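Globin domain-containing protein (Pseudomonas aeruginosa, PDB 1TU9) binds heme in a globin fold and probably binds oxygen, although its physiological role is not established. Local coordinates at residues D24-H29 with D92-A97; H29-A32 with I37-K40. All blocks are in the same frame, centred on the assembly; numbering follows the deposited sequence.

Contact 1 of 2, residues D24-H29 with D92-A97; sequences DDFYRH and DLWLDA. With PPI (propanoic acid), chain C; HEM (protoporphyrin IX containing Fe), chain B; EDO (1,2-ethanediol), chain E.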
ATOM      1  N   ASP A  24       4.425   0.933 -11.723  1.00  7.72           N
ATOM      2  CA  ASP A  24       4.932  -0.234 -12.454  1.00  7.93           C
ATOM      3  C   ASP A  24       5.921  -0.994 -11.581  1.00  7.82           C
ATOM      4  O   ASP A  24       5.876  -2.221 -11.465  1.00  7.94           O
ATOM      5  CB  ASP A  24       5.682   0.175 -13.731  1.00  8.28           C
ATOM      6  CG  ASP A  24       4.793   0.741 -14.799  1.00  9.82           C
ATOM      7  OD1 ASP A  24       3.559   0.523 -14.776  1.00 10.35           O
ATOM      8  OD2 ASP A  24       5.313   1.396 -15.731  1.00 11.91           O
ATOM      9  N   ASP A  25       6.852  -0.260 -10.991  1.00  7.79           N
ATOM     10  CA  ASP A  25       7.879  -0.875 -10.169  1.00  7.72           C
ATOM     11  C   ASP A  25       7.284  -1.494  -8.902  1.00  7.39           C
ATOM     12  O   ASP A  25       7.671  -2.594  -8.523  1.00  7.68           O
ATOM     13  CB  ASP A  25       8.985   0.121  -9.814  1.00  8.08           C
ATOM     14  CG  ASP A  25       9.874   0.442 -10.972  1.00  9.28           C
ATOM     15  OD1 ASP A  25       9.858  -0.300 -11.976  1.00  9.90           O
ATOM     16  OD2 ASP A  25      10.656   1.402 -10.920  1.00  9.41           O
ATOM     17  N   PHE A  26       6.340  -0.812  -8.266  1.00  7.50           N
ATOM     18  CA  PHE A  26       5.666  -1.383  -7.111  1.00  7.43           C
ATOM     19  C   PHE A  26       5.129  -2.779  -7.451  1.00  7.10           C
ATOM     20  O   PHE A  26       5.414  -3.748  -6.747  1.00  6.87           O
ATOM     21  CB  PHE A  26       4.502  -0.525  -6.619  1.00  7.88           C
ATOM     22  CG  PHE A  26       3.696  -1.247  -5.593  1.00  7.60           C
ATOM     23  CD1 PHE A  26       4.181  -1.400  -4.307  1.00  8.63           C
ATOM     24  CD2 PHE A  26       2.547  -1.926  -5.949  1.00  7.49           C
ATOM     25  CE1 PHE A  26       3.484  -2.156  -3.372  1.00  8.32           C
ATOM     26  CE2 PHE A  26       1.853  -2.676  -5.031  1.00  8.62           C
ATOM     27  CZ  PHE A  26       2.323  -2.793  -3.736  1.00  8.83           C
ATOM     28  N   TYR A  27       4.331  -2.888  -8.512  1.00  7.06           N
ATOM     29  CA  TYR A  27       3.727  -4.185  -8.827  1.00  7.48           C
ATOM     30  C   TYR A  27       4.752  -5.206  -9.273  1.00  7.14           C
ATOM     31  O   TYR A  27       4.614  -6.375  -8.949  1.00  6.94           O
ATOM     32  CB  TYR A  27       2.544  -4.081  -9.820  1.00  7.94           C
ATOM     33  CG  TYR A  27       1.280  -3.688  -9.094  1.00  8.07           C
ATOM     34  CD1 TYR A  27       0.781  -2.393  -9.178  1.00  8.84           C
ATOM     35  CD2 TYR A  27       0.626  -4.585  -8.256  1.00  9.03           C
ATOM     36  CE1 TYR A  27      -0.341  -2.013  -8.473  1.00  9.70           C
ATOM     37  CE2 TYR A  27      -0.503  -4.204  -7.546  1.00  9.83           C
ATOM     38  CZ  TYR A  27      -0.979  -2.912  -7.661  1.00  9.40           C
ATOM     39  OH  TYR A  27      -2.080  -2.502  -6.952  1.00 11.35           O
ATOM     40  N   ARG A  28       5.804  -4.782  -9.969  1.00  7.36           N
ATOM     41  CA  ARG A  28       6.849  -5.721 -10.328  1.00  7.93           C
ATOM     42  C   ARG A  28       7.447  -6.332  -9.053  1.00  7.57           C
ATOM     43  O   ARG A  28       7.632  -7.537  -8.950  1.00  7.70           O
ATOM     44  CB  ARG A  28       7.929  -5.057 -11.183  1.00  8.82           C
ATOM     45  CG  ARG A  28       9.075  -5.974 -11.536  1.00  9.62           C
ATOM     46  CD  ARG A  28       9.997  -5.413 -12.592  1.00 10.55           C
ATOM     47  NE  ARG A  28      10.441  -4.047 -12.314  1.00 10.75           N
ATOM     48  CZ  ARG A  28      11.482  -3.723 -11.558  1.00 10.73           C
ATOM     49  NH1 ARG A  28      12.183  -4.653 -10.931  1.00 10.98           N
ATOM     50  NH2 ARG A  28      11.827  -2.458 -11.424  1.00 11.27           N
ATOM     51  N   HIS A  29       7.749  -5.484  -8.074  1.00  7.33           N
ATOM     52  CA  HIS A  29       8.342  -5.987  -6.838  1.00  7.35           C
ATOM     53  C   HIS A  29       7.351  -6.860  -6.050  1.00  6.87           C
ATOM     54  O   HIS A  29       7.715  -7.891  -5.498  1.00  7.68           O
ATOM     55  CB  HIS A  29       8.781  -4.849  -5.931  1.00  7.57           C
ATOM     56  CG  HIS A  29       9.766  -3.915  -6.550  1.00  8.27           C
ATOM     57  ND1 HIS A  29      10.830  -4.335  -7.314  1.00  9.64           N
ATOM     58  CD2 HIS A  29       9.878  -2.572  -6.459  1.00  9.22           C
ATOM     59  CE1 HIS A  29      11.545  -3.282  -7.683  1.00  8.91           C
ATOM     60  NE2 HIS A  29      10.980  -2.200  -7.187  1.00  9.47           N
ATOM     61  N   ASP A  92       2.882  -7.674   4.657  1.00  9.57           N
ATOM     62  CA  ASP A  92       4.294  -7.397   4.881  1.00 10.47           C
ATOM     63  C   ASP A  92       5.014  -7.336   3.538  1.00  9.81           C
ATOM     64  O   ASP A  92       5.923  -6.527   3.343  1.00  9.63           O
ATOM     65  CB  ASP A  92       4.922  -8.471   5.779  1.00 12.36           C
ATOM     66  CG  ASP A  92       4.190  -8.640   7.107  1.00 16.84           C
ATOM     67  OD1 ASP A  92       3.443  -7.734   7.525  1.00 19.96           O
ATOM     68  OD2 ASP A  92       4.316  -9.664   7.805  1.00 22.13           O
ATOM     69  N   LEU A  93       4.618  -8.199   2.608  1.00  8.94           N
ATOM     70  CA  LEU A  93       5.181  -8.183   1.257  1.00  9.14           C
ATOM     71  C   LEU A  93       4.765  -6.942   0.484  1.00  8.31           C
ATOM     72  O   LEU A  93       5.569  -6.370  -0.265  1.00  8.83           O
ATOM     73  CB  LEU A  93       4.779  -9.445   0.499  1.00  9.52           C
ATOM     74  CG  LEU A  93       5.197 -10.780   1.117  1.00 12.29           C
ATOM     75  CD1 LEU A  93       4.658 -11.918   0.276  1.00 14.09           C
ATOM     76  CD2 LEU A  93       6.705 -10.872   1.276  1.00 14.35           C
ATOM     77  N   TRP A  94       3.525  -6.509   0.674  1.00  7.58           N
ATOM     78  CA  TRP A  94       3.030  -5.274   0.077  1.00  7.53           C
ATOM     79  C   TRP A  94       3.866  -4.090   0.556  1.00  7.14           C
ATOM     80  O   TRP A  94       4.336  -3.270  -0.236  1.00  7.02           O
ATOM     81  CB  TRP A  94       1.556  -5.107   0.464  1.00  7.65           C
ATOM     82  CG  TRP A  94       0.850  -3.924  -0.133  1.00  7.60           C
ATOM     83  CD1 TRP A  94       0.087  -3.909  -1.263  1.00  8.20           C
ATOM     84  CD2 TRP A  94       0.797  -2.584   0.385  1.00  7.51           C
ATOM     85  NE1 TRP A  94      -0.406  -2.647  -1.493  1.00  8.48           N
ATOM     86  CE2 TRP A  94       0.024  -1.812  -0.499  1.00  7.68           C
ATOM     87  CE3 TRP A  94       1.349  -1.948   1.498  1.00  7.39           C
ATOM     88  CZ2 TRP A  94      -0.221  -0.455  -0.298  1.00  8.04           C
ATOM     89  CZ3 TRP A  94       1.096  -0.599   1.698  1.00  8.53           C
ATOM     90  CH2 TRP A  94       0.319   0.129   0.810  1.00  8.57           C
ATOM     91  N   LEU A  95       4.094  -4.023   1.857  1.00  7.13           N
ATOM     92  CA  LEU A  95       4.824  -2.900   2.419  1.00  7.35           C
ATOM     93  C   LEU A  95       6.282  -2.927   1.985  1.00  7.05           C
ATOM     94  O   LEU A  95       6.857  -1.887   1.658  1.00  7.19           O
ATOM     95  CB  LEU A  95       4.682  -2.868   3.947  1.00  7.63           C
ATOM     96  CG  LEU A  95       5.267  -1.629   4.633  1.00  8.49           C
ATOM     97  CD1 LEU A  95       4.658  -0.343   4.084  1.00 10.56           C
ATOM     98  CD2 LEU A  95       4.996  -1.755   6.125  1.00  9.92           C
ATOM     99  N   ASP A  96       6.894  -4.100   1.951  1.00  7.70           N
ATOM    100  CA  ASP A  96       8.268  -4.197   1.472  1.00  8.22           C
ATOM    101  C   ASP A  96       8.385  -3.707   0.019  1.00  7.89           C
ATOM    102  O   ASP A  96       9.331  -3.015  -0.331  1.00  7.97           O
ATOM    103  CB  ASP A  96       8.797  -5.631   1.523  1.00  9.29           C
ATOM    104  CG  ASP A  96       9.016  -6.152   2.915  1.00 12.40           C
ATOM    105  OD1 ASP A  96       9.098  -5.370   3.872  1.00 13.42           O
ATOM    106  OD2 ASP A  96       9.146  -7.378   3.102  1.00 16.37           O
ATOM    107  N   ALA A  97       7.430  -4.075  -0.827  1.00  7.56           N
ATOM    108  CA  ALA A  97       7.460  -3.690  -2.232  1.00  7.35           C
ATOM    109  C   ALA A  97       7.283  -2.178  -2.367  1.00  6.66           C
ATOM    110  O   ALA A  97       7.950  -1.529  -3.192  1.00  6.92           O
ATOM    111  CB  ALA A  97       6.381  -4.436  -3.000  1.00  7.62           C
TER
HETATM  112  C1  PPI C 302      -3.829  -4.185  -4.577  1.00 11.19           C
HETATM  113  C2  PPI C 302      -2.752  -4.128  -3.560  1.00 10.21           C
HETATM  114  C3  PPI C 302      -1.510  -3.809  -4.280  1.00 11.54           C
HETATM  115  O1  PPI C 302      -4.953  -4.461  -4.298  1.00 13.89           O
HETATM  116  O2  PPI C 302      -3.536  -3.950  -5.866  1.00 13.00           O
HETATM  117  CHA HEM B 301      -8.257  -4.912  -4.949  1.00 12.52           C
HETATM  118  CHB HEM B 301      -6.040  -1.527  -2.113  1.00 14.50           C
HETATM  119  CHC HEM B 301      -3.467  -4.986  -0.127  1.00 10.61           C
HETATM  120  CHD HEM B 301      -4.924  -8.135  -3.477  1.00  8.76           C
HETATM  121  C1A HEM B 301      -7.926  -3.726  -4.284  1.00 14.22           C
HETATM  122  C2A HEM B 301      -8.597  -2.442  -4.433  1.00 17.42           C
HETATM  123  C3A HEM B 301      -7.995  -1.521  -3.679  1.00 16.33           C
HETATM  124  C4A HEM B 301      -6.896  -2.154  -2.990  1.00 13.87           C
HETATM  125  CMA HEM B 301      -8.405  -0.035  -3.555  1.00 16.01           C
HETATM  126  CAA HEM B 301      -9.824  -2.200  -5.319  1.00 20.81           C
HETATM  127  CBA HEM B 301     -11.051  -1.986  -4.422  1.00 23.66           C
HETATM  128  CGA HEM B 301     -11.154  -2.989  -3.289  1.00 23.55           C
HETATM  129  O1A HEM B 301     -11.386  -4.189  -3.564  1.00 26.53           O
HETATM  130  O2A HEM B 301     -11.021  -2.602  -2.095  1.00 25.21           O
HETATM  131  C1B HEM B 301      -5.154  -2.149  -1.286  1.00 13.41           C
HETATM  132  C2B HEM B 301      -4.320  -1.570  -0.243  1.00 13.62           C
HETATM  133  C3B HEM B 301      -3.606  -2.540   0.319  1.00 12.54           C
HETATM  134  C4B HEM B 301      -3.981  -3.765  -0.390  1.00 11.34           C
HETATM  135  CMB HEM B 301      -4.269  -0.066   0.120  1.00 13.95           C
HETATM  136  CAB HEM B 301      -2.555  -2.418   1.457  1.00 11.81           C
HETATM  137  CBB HEM B 301      -2.735  -1.632   2.523  1.00 13.99           C
HETATM  138  C1C HEM B 301      -3.594  -6.098  -0.922  1.00  8.69           C
HETATM  139  C2C HEM B 301      -2.767  -7.253  -0.781  1.00  9.06           C
HETATM  140  C3C HEM B 301      -3.130  -8.124  -1.715  1.00  7.95           C
HETATM  141  C4C HEM B 301      -4.221  -7.545  -2.460  1.00  8.57           C
HETATM  142  CMC HEM B 301      -1.671  -7.390   0.278  1.00  9.94           C
HETATM  143  CAC HEM B 301      -2.496  -9.507  -1.897  1.00  9.59           C
HETATM  144  CBC HEM B 301      -2.386 -10.087  -3.082  1.00 10.49           C
HETATM  145  C1D HEM B 301      -5.967  -7.595  -4.167  1.00  8.94           C
HETATM  146  C2D HEM B 301      -6.660  -8.282  -5.209  1.00  9.45           C
HETATM  147  C3D HEM B 301      -7.703  -7.311  -5.700  1.00 10.69           C
HETATM  148  C4D HEM B 301      -7.537  -6.105  -4.906  1.00 11.61           C
HETATM  149  CMD HEM B 301      -6.389  -9.702  -5.717  1.00  9.52           C
HETATM  150  CAD HEM B 301      -8.666  -7.612  -6.855  1.00 10.84           C
HETATM  151  CBD HEM B 301      -7.893  -7.504  -8.182  1.00 11.02           C
HETATM  152  CGD HEM B 301      -8.765  -7.897  -9.360  1.00 10.51           C
HETATM  153  O1D HEM B 301      -9.091  -9.106  -9.485  1.00 10.52           O
HETATM  154  O2D HEM B 301      -9.150  -7.014 -10.175  1.00 10.01           O
HETATM  155  NA  HEM B 301      -6.899  -3.487  -3.396  1.00 14.03           N
HETATM  156  NB  HEM B 301      -4.933  -3.504  -1.345  1.00 11.36           N
HETATM  157  NC  HEM B 301      -4.481  -6.286  -1.958  1.00  9.27           N
HETATM  158  ND  HEM B 301      -6.502  -6.333  -4.011  1.00  9.74           N
HETATM  159 FE   HEM B 301      -5.828  -4.916  -2.715  1.00 11.32          FE
HETATM  160  C1  EDO E 304       3.872  -4.948 -13.244  1.00 19.92           C
HETATM  161  O1  EDO E 304       4.025  -3.549 -13.121  1.00 17.87           O
HETATM  162  C2  EDO E 304       2.407  -5.276 -13.414  1.00 21.17           C
HETATM  163  O2  EDO E 304       1.918  -4.665 -14.589  1.00 22.40           O
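His29 and Ala97 bring their CA atoms to 5.2 Å where segments 24-29 and 92-97, parts of helices 22-32 and 90-105, pass each other at 139° between their N-to-C directions, their axes approaching to 9.1 Å. These are the B and G helices of the globin fold, meeting beside the heme pocket. Their contact is a buried apolar one, carried chiefly by Phe26 and Ala97. With Phe26 CG anti to the backbone N (chi1 170°), the phenyl ring reaches between the helices and turns its edge toward the five-membered ring of Trp94, an edge-to-face pair with planes at 67°. CZ lies 3.5 Å from Trp94 CD1, while the neighbouring CE1 leans on Ala97 CB. The same methyl also touches His29 CB at 3.8 Å, and NE2 of the imidazole is hydrogen-bonded to Glu104, farther along helix 90-105. Trp94 is thereby sandwiched, with Phe26 on one face of the indole and the vinyl carbon CAB of the heme over the other. The propanoic acid, whose O1 coordinates the heme iron, lies at the indole edge. Beside this sandwich, Phe26 CE1 sits 3.4 Å from the backbone carbonyl Trp94 O, which lies close to the plane of the phenyl ring.

Contact 2 of 2, residues H29-A32 with I37-K40; sequences HFLA and IRAK. With HEM (protoporphyrin IX containing Fe), chain B; EDO (1,2-ethanediol), chain D.
The B-C corner of the globin fold is closed here, where the last turn of helix 22-32 meets the short helix 35-40 that follows it, at the border of the heme pocket. Phe30 and Ile37 form its buried side. The CG2 methyl of Ile37, anti to its own backbone N, stands over the centre of the Phe30 ring, 3.7 Å from the centroid and 4° off the ring normal, a well-formed CH-pi contact. The other branch of Ile37 lies on the same side of the ring, displaced toward its rim, with CD1 3.7 Å from Phe30 CE1. The first methyl also lies 3.6 Å from the backbone carbonyl Phe30 O, which is hydrogen-bonded to the hydroxyl of Ser33. Both residues continue to the porphyrin: Phe30 CZ meets the methyl CMC near the plane of the phenyl ring, and Ile37 CD1 meets the vinyl carbon CBC at 3.7 Å.

On the more exposed side, Arg38 folds back across Leu31. A bend at chi3 (-67°) brings its guanidinium to the end of helix 22-32, where NH1 donates to Leu31 O at 2.9 Å. This bond is moderately bent, at 143°, and the donor is tilted somewhat from the carbonyl plane. The positive charge probably complements the partial negative charge of the carbonyls at this helix end. Leu31 CD2 packs 3.9 Å from Arg38 CA. Farther along, Lys40 NZ is held by the carbonyls of Leu84 and Asp85, while its CB touches the heme edge. An apolar inner side against the porphyrin and an arginine-to-carbonyl hydrogen bond on the more exposed side thus make up this B-C corner of a globin heme pocket.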
ATOM      1  N   HIS A  29       7.749  -5.484  -8.074  1.00  7.33           N
ATOM      2  CA  HIS A  29       8.342  -5.987  -6.838  1.00  7.35           C
ATOM      3  C   HIS A  29       7.351  -6.860  -6.050  1.00  6.87           C
ATOM      4  O   HIS A  29       7.715  -7.891  -5.498  1.00  7.68           O
ATOM      5  CB  HIS A  29       8.781  -4.849  -5.931  1.00  7.57           C
ATOM      6  CG  HIS A  29       9.766  -3.915  -6.550  1.00  8.27           C
ATOM      7  ND1 HIS A  29      10.830  -4.335  -7.314  1.00  9.64           N
ATOM      8  CD2 HIS A  29       9.878  -2.572  -6.459  1.00  9.22           C
ATOM      9  CE1 HIS A  29      11.545  -3.282  -7.683  1.00  8.91           C
ATOM     10  NE2 HIS A  29      10.980  -2.200  -7.187  1.00  9.47           N
ATOM     11  N   PHE A  30       6.107  -6.410  -5.984  1.00  6.95           N
ATOM     12  CA  PHE A  30       5.078  -7.096  -5.212  1.00  7.12           C
ATOM     13  C   PHE A  30       4.793  -8.484  -5.809  1.00  7.03           C
ATOM     14  O   PHE A  30       4.794  -9.490  -5.098  1.00  7.64           O
ATOM     15  CB  PHE A  30       3.831  -6.210  -5.191  1.00  7.27           C
ATOM     16  CG  PHE A  30       2.719  -6.683  -4.267  1.00  7.07           C
ATOM     17  CD1 PHE A  30       2.968  -7.299  -3.051  1.00  8.26           C
ATOM     18  CD2 PHE A  30       1.411  -6.419  -4.604  1.00  8.28           C
ATOM     19  CE1 PHE A  30       1.907  -7.687  -2.210  1.00  8.81           C
ATOM     20  CE2 PHE A  30       0.363  -6.789  -3.767  1.00  8.66           C
ATOM     21  CZ  PHE A  30       0.626  -7.411  -2.570  1.00  9.21           C
ATOM     22  N   LEU A  31       4.585  -8.541  -7.115  1.00  7.39           N
ATOM     23  CA  LEU A  31       4.353  -9.820  -7.788  1.00  8.30           C
ATOM     24  C   LEU A  31       5.546 -10.760  -7.629  1.00  8.18           C
ATOM     25  O   LEU A  31       5.372 -11.963  -7.438  1.00  7.97           O
ATOM     26  CB  LEU A  31       4.075  -9.608  -9.274  1.00  9.26           C
ATOM     27  CG  LEU A  31       2.780  -8.897  -9.613  1.00 11.93           C
ATOM     28  CD1 LEU A  31       2.776  -8.411 -11.064  1.00 14.04           C
ATOM     29  CD2 LEU A  31       1.664  -9.831  -9.362  1.00 12.95           C
ATOM     30  N   ALA A  32       6.762 -10.218  -7.697  1.00  8.63           N
ATOM     31  CA  ALA A  32       7.967 -11.039  -7.615  1.00  9.35           C
ATOM     32  C   ALA A  32       8.153 -11.652  -6.234  1.00 10.10           C
ATOM     33  O   ALA A  32       8.845 -12.661  -6.093  1.00 10.80           O
ATOM     34  CB  ALA A  32       9.179 -10.211  -7.976  1.00  9.61           C
ATOM     35  N   ILE A  37       1.051 -13.922  -4.466  1.00  9.77           N
ATOM     36  CA  ILE A  37       0.672 -12.622  -4.999  1.00  9.74           C
ATOM     37  C   ILE A  37       0.389 -12.738  -6.490  1.00  8.97           C
ATOM     38  O   ILE A  37      -0.608 -12.225  -6.974  1.00  8.54           O
ATOM     39  CB  ILE A  37       1.772 -11.563  -4.755  1.00  9.76           C
ATOM     40  CG1 ILE A  37       2.165 -11.478  -3.287  1.00 12.01           C
ATOM     41  CG2 ILE A  37       1.305 -10.197  -5.244  1.00  9.18           C
ATOM     42  CD1 ILE A  37       1.049 -11.242  -2.360  1.00 12.15           C
ATOM     43  N   ARG A  38       1.270 -13.421  -7.209  1.00  9.36           N
ATOM     44  CA  ARG A  38       1.038 -13.651  -8.631  1.00 10.14           C
ATOM     45  C   ARG A  38      -0.294 -14.356  -8.883  1.00 10.13           C
ATOM     46  O   ARG A  38      -1.028 -13.991  -9.799  1.00 10.63           O
ATOM     47  CB  ARG A  38       2.177 -14.456  -9.230  1.00 10.37           C
ATOM     48  CG  ARG A  38       3.454 -13.689  -9.207  1.00 11.08           C
ATOM     49  CD  ARG A  38       4.614 -14.339  -9.914  1.00 12.07           C
ATOM     50  NE  ARG A  38       5.104 -15.576  -9.299  1.00 11.80           N
ATOM     51  CZ  ARG A  38       6.028 -15.652  -8.345  1.00 12.30           C
ATOM     52  NH1 ARG A  38       6.542 -14.572  -7.785  1.00 12.38           N
ATOM     53  NH2 ARG A  38       6.426 -16.845  -7.923  1.00 13.70           N
ATOM     54  N   ALA A  39      -0.627 -15.349  -8.066  1.00 10.18           N
ATOM     55  CA  ALA A  39      -1.898 -16.073  -8.240  1.00 10.57           C
ATOM     56  C   ALA A  39      -3.096 -15.166  -8.016  1.00 10.47           C
ATOM     57  O   ALA A  39      -4.095 -15.248  -8.731  1.00 11.25           O
ATOM     58  CB  ALA A  39      -1.956 -17.276  -7.301  1.00 11.22           C
ATOM     59  N   LYS A  40      -3.001 -14.281  -7.036  1.00 10.00           N
ATOM     60  CA  LYS A  40      -4.116 -13.404  -6.739  1.00  9.80           C
ATOM     61  C   LYS A  40      -4.406 -12.436  -7.884  1.00  8.92           C
ATOM     62  O   LYS A  40      -5.569 -12.090  -8.117  1.00  9.30           O
ATOM     63  CB  LYS A  40      -3.863 -12.626  -5.451  1.00  9.99           C
ATOM     64  CG  LYS A  40      -4.082 -13.406  -4.174  1.00 11.41           C
ATOM     65  CD  LYS A  40      -5.554 -13.659  -3.886  1.00 11.79           C
ATOM     66  CE  LYS A  40      -5.703 -14.513  -2.651  1.00 12.10           C
ATOM     67  NZ  LYS A  40      -7.089 -14.979  -2.461  1.00 13.15           N
TER
HETATM   68  CHA HEM B 301      -8.257  -4.912  -4.949  1.00 12.52           C
HETATM   69  CHB HEM B 301      -6.040  -1.527  -2.113  1.00 14.50           C
HETATM   70  CHC HEM B 301      -3.467  -4.986  -0.127  1.00 10.61           C
HETATM   71  CHD HEM B 301      -4.924  -8.135  -3.477  1.00  8.76           C
HETATM   72  C1A HEM B 301      -7.926  -3.726  -4.284  1.00 14.22           C
HETATM   73  C2A HEM B 301      -8.597  -2.442  -4.433  1.00 17.42           C
HETATM   74  C3A HEM B 301      -7.995  -1.521  -3.679  1.00 16.33           C
HETATM   75  C4A HEM B 301      -6.896  -2.154  -2.990  1.00 13.87           C
HETATM   76  CMA HEM B 301      -8.405  -0.035  -3.555  1.00 16.01           C
HETATM   77  CAA HEM B 301      -9.824  -2.200  -5.319  1.00 20.81           C
HETATM   78  CBA HEM B 301     -11.051  -1.986  -4.422  1.00 23.66           C
HETATM   79  CGA HEM B 301     -11.154  -2.989  -3.289  1.00 23.55           C
HETATM   80  O1A HEM B 301     -11.386  -4.189  -3.564  1.00 26.53           O
HETATM   81  O2A HEM B 301     -11.021  -2.602  -2.095  1.00 25.21           O
HETATM   82  C1B HEM B 301      -5.154  -2.149  -1.286  1.00 13.41           C
HETATM   83  C2B HEM B 301      -4.320  -1.570  -0.243  1.00 13.62           C
HETATM   84  C3B HEM B 301      -3.606  -2.540   0.319  1.00 12.54           C
HETATM   85  C4B HEM B 301      -3.981  -3.765  -0.390  1.00 11.34           C
HETATM   86  CMB HEM B 301      -4.269  -0.066   0.120  1.00 13.95           C
HETATM   87  CAB HEM B 301      -2.555  -2.418   1.457  1.00 11.81           C
HETATM   88  CBB HEM B 301      -2.735  -1.632   2.523  1.00 13.99           C
HETATM   89  C1C HEM B 301      -3.594  -6.098  -0.922  1.00  8.69           C
HETATM   90  C2C HEM B 301      -2.767  -7.253  -0.781  1.00  9.06           C
HETATM   91  C3C HEM B 301      -3.130  -8.124  -1.715  1.00  7.95           C
HETATM   92  C4C HEM B 301      -4.221  -7.545  -2.460  1.00  8.57           C
HETATM   93  CMC HEM B 301      -1.671  -7.390   0.278  1.00  9.94           C
HETATM   94  CAC HEM B 301      -2.496  -9.507  -1.897  1.00  9.59           C
HETATM   95  CBC HEM B 301      -2.386 -10.087  -3.082  1.00 10.49           C
HETATM   96  C1D HEM B 301      -5.967  -7.595  -4.167  1.00  8.94           C
HETATM   97  C2D HEM B 301      -6.660  -8.282  -5.209  1.00  9.45           C
HETATM   98  C3D HEM B 301      -7.703  -7.311  -5.700  1.00 10.69           C
HETATM   99  C4D HEM B 301      -7.537  -6.105  -4.906  1.00 11.61           C
HETATM  100  CMD HEM B 301      -6.389  -9.702  -5.717  1.00  9.52           C
HETATM  101  CAD HEM B 301      -8.666  -7.612  -6.855  1.00 10.84           C
HETATM  102  CBD HEM B 301      -7.893  -7.504  -8.182  1.00 11.02           C
HETATM  103  CGD HEM B 301      -8.765  -7.897  -9.360  1.00 10.51           C
HETATM  104  O1D HEM B 301      -9.091  -9.106  -9.485  1.00 10.52           O
HETATM  105  O2D HEM B 301      -9.150  -7.014 -10.175  1.00 10.01           O
HETATM  106  NA  HEM B 301      -6.899  -3.487  -3.396  1.00 14.03           N
HETATM  107  NB  HEM B 301      -4.933  -3.504  -1.345  1.00 11.36           N
HETATM  108  NC  HEM B 301      -4.481  -6.286  -1.958  1.00  9.27           N
HETATM  109  ND  HEM B 301      -6.502  -6.333  -4.011  1.00  9.74           N
HETATM  110 FE   HEM B 301      -5.828  -4.916  -2.715  1.00 11.32          FE
HETATM  111  C1  EDO D 303     -10.011 -12.448  -8.933  1.00 11.32           C
HETATM  112  O1  EDO D 303      -9.226 -12.769 -10.061  1.00 10.37           O
HETATM  113  C2  EDO D 303      -9.142 -11.944  -7.794  1.00 13.35           C
HETATM  114  O2  EDO D 303      -8.266 -12.947  -7.293  1.00 15.01           O

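From the N terminus, the chain enters both contacts on helix 22-32, and His29 belongs to each. Contact 2 closes a short loop almost at once, joining the end of this helix to helix 35-40. Contact 1 closes a far longer one, since the chain runs through helices 35-40, 46-64 and 70-78 before 92-97 returns on helix 90-105. The short closure shares its starting residue with the long one and nests within it. Phe30 bridges the two: its CE1 packs 3.5 Å from Trp94 CA, and its N lies 3.6 Å from Ala97 CB. Together the contacts tie helices 22-32, 35-40 and 90-105 around one side of the heme.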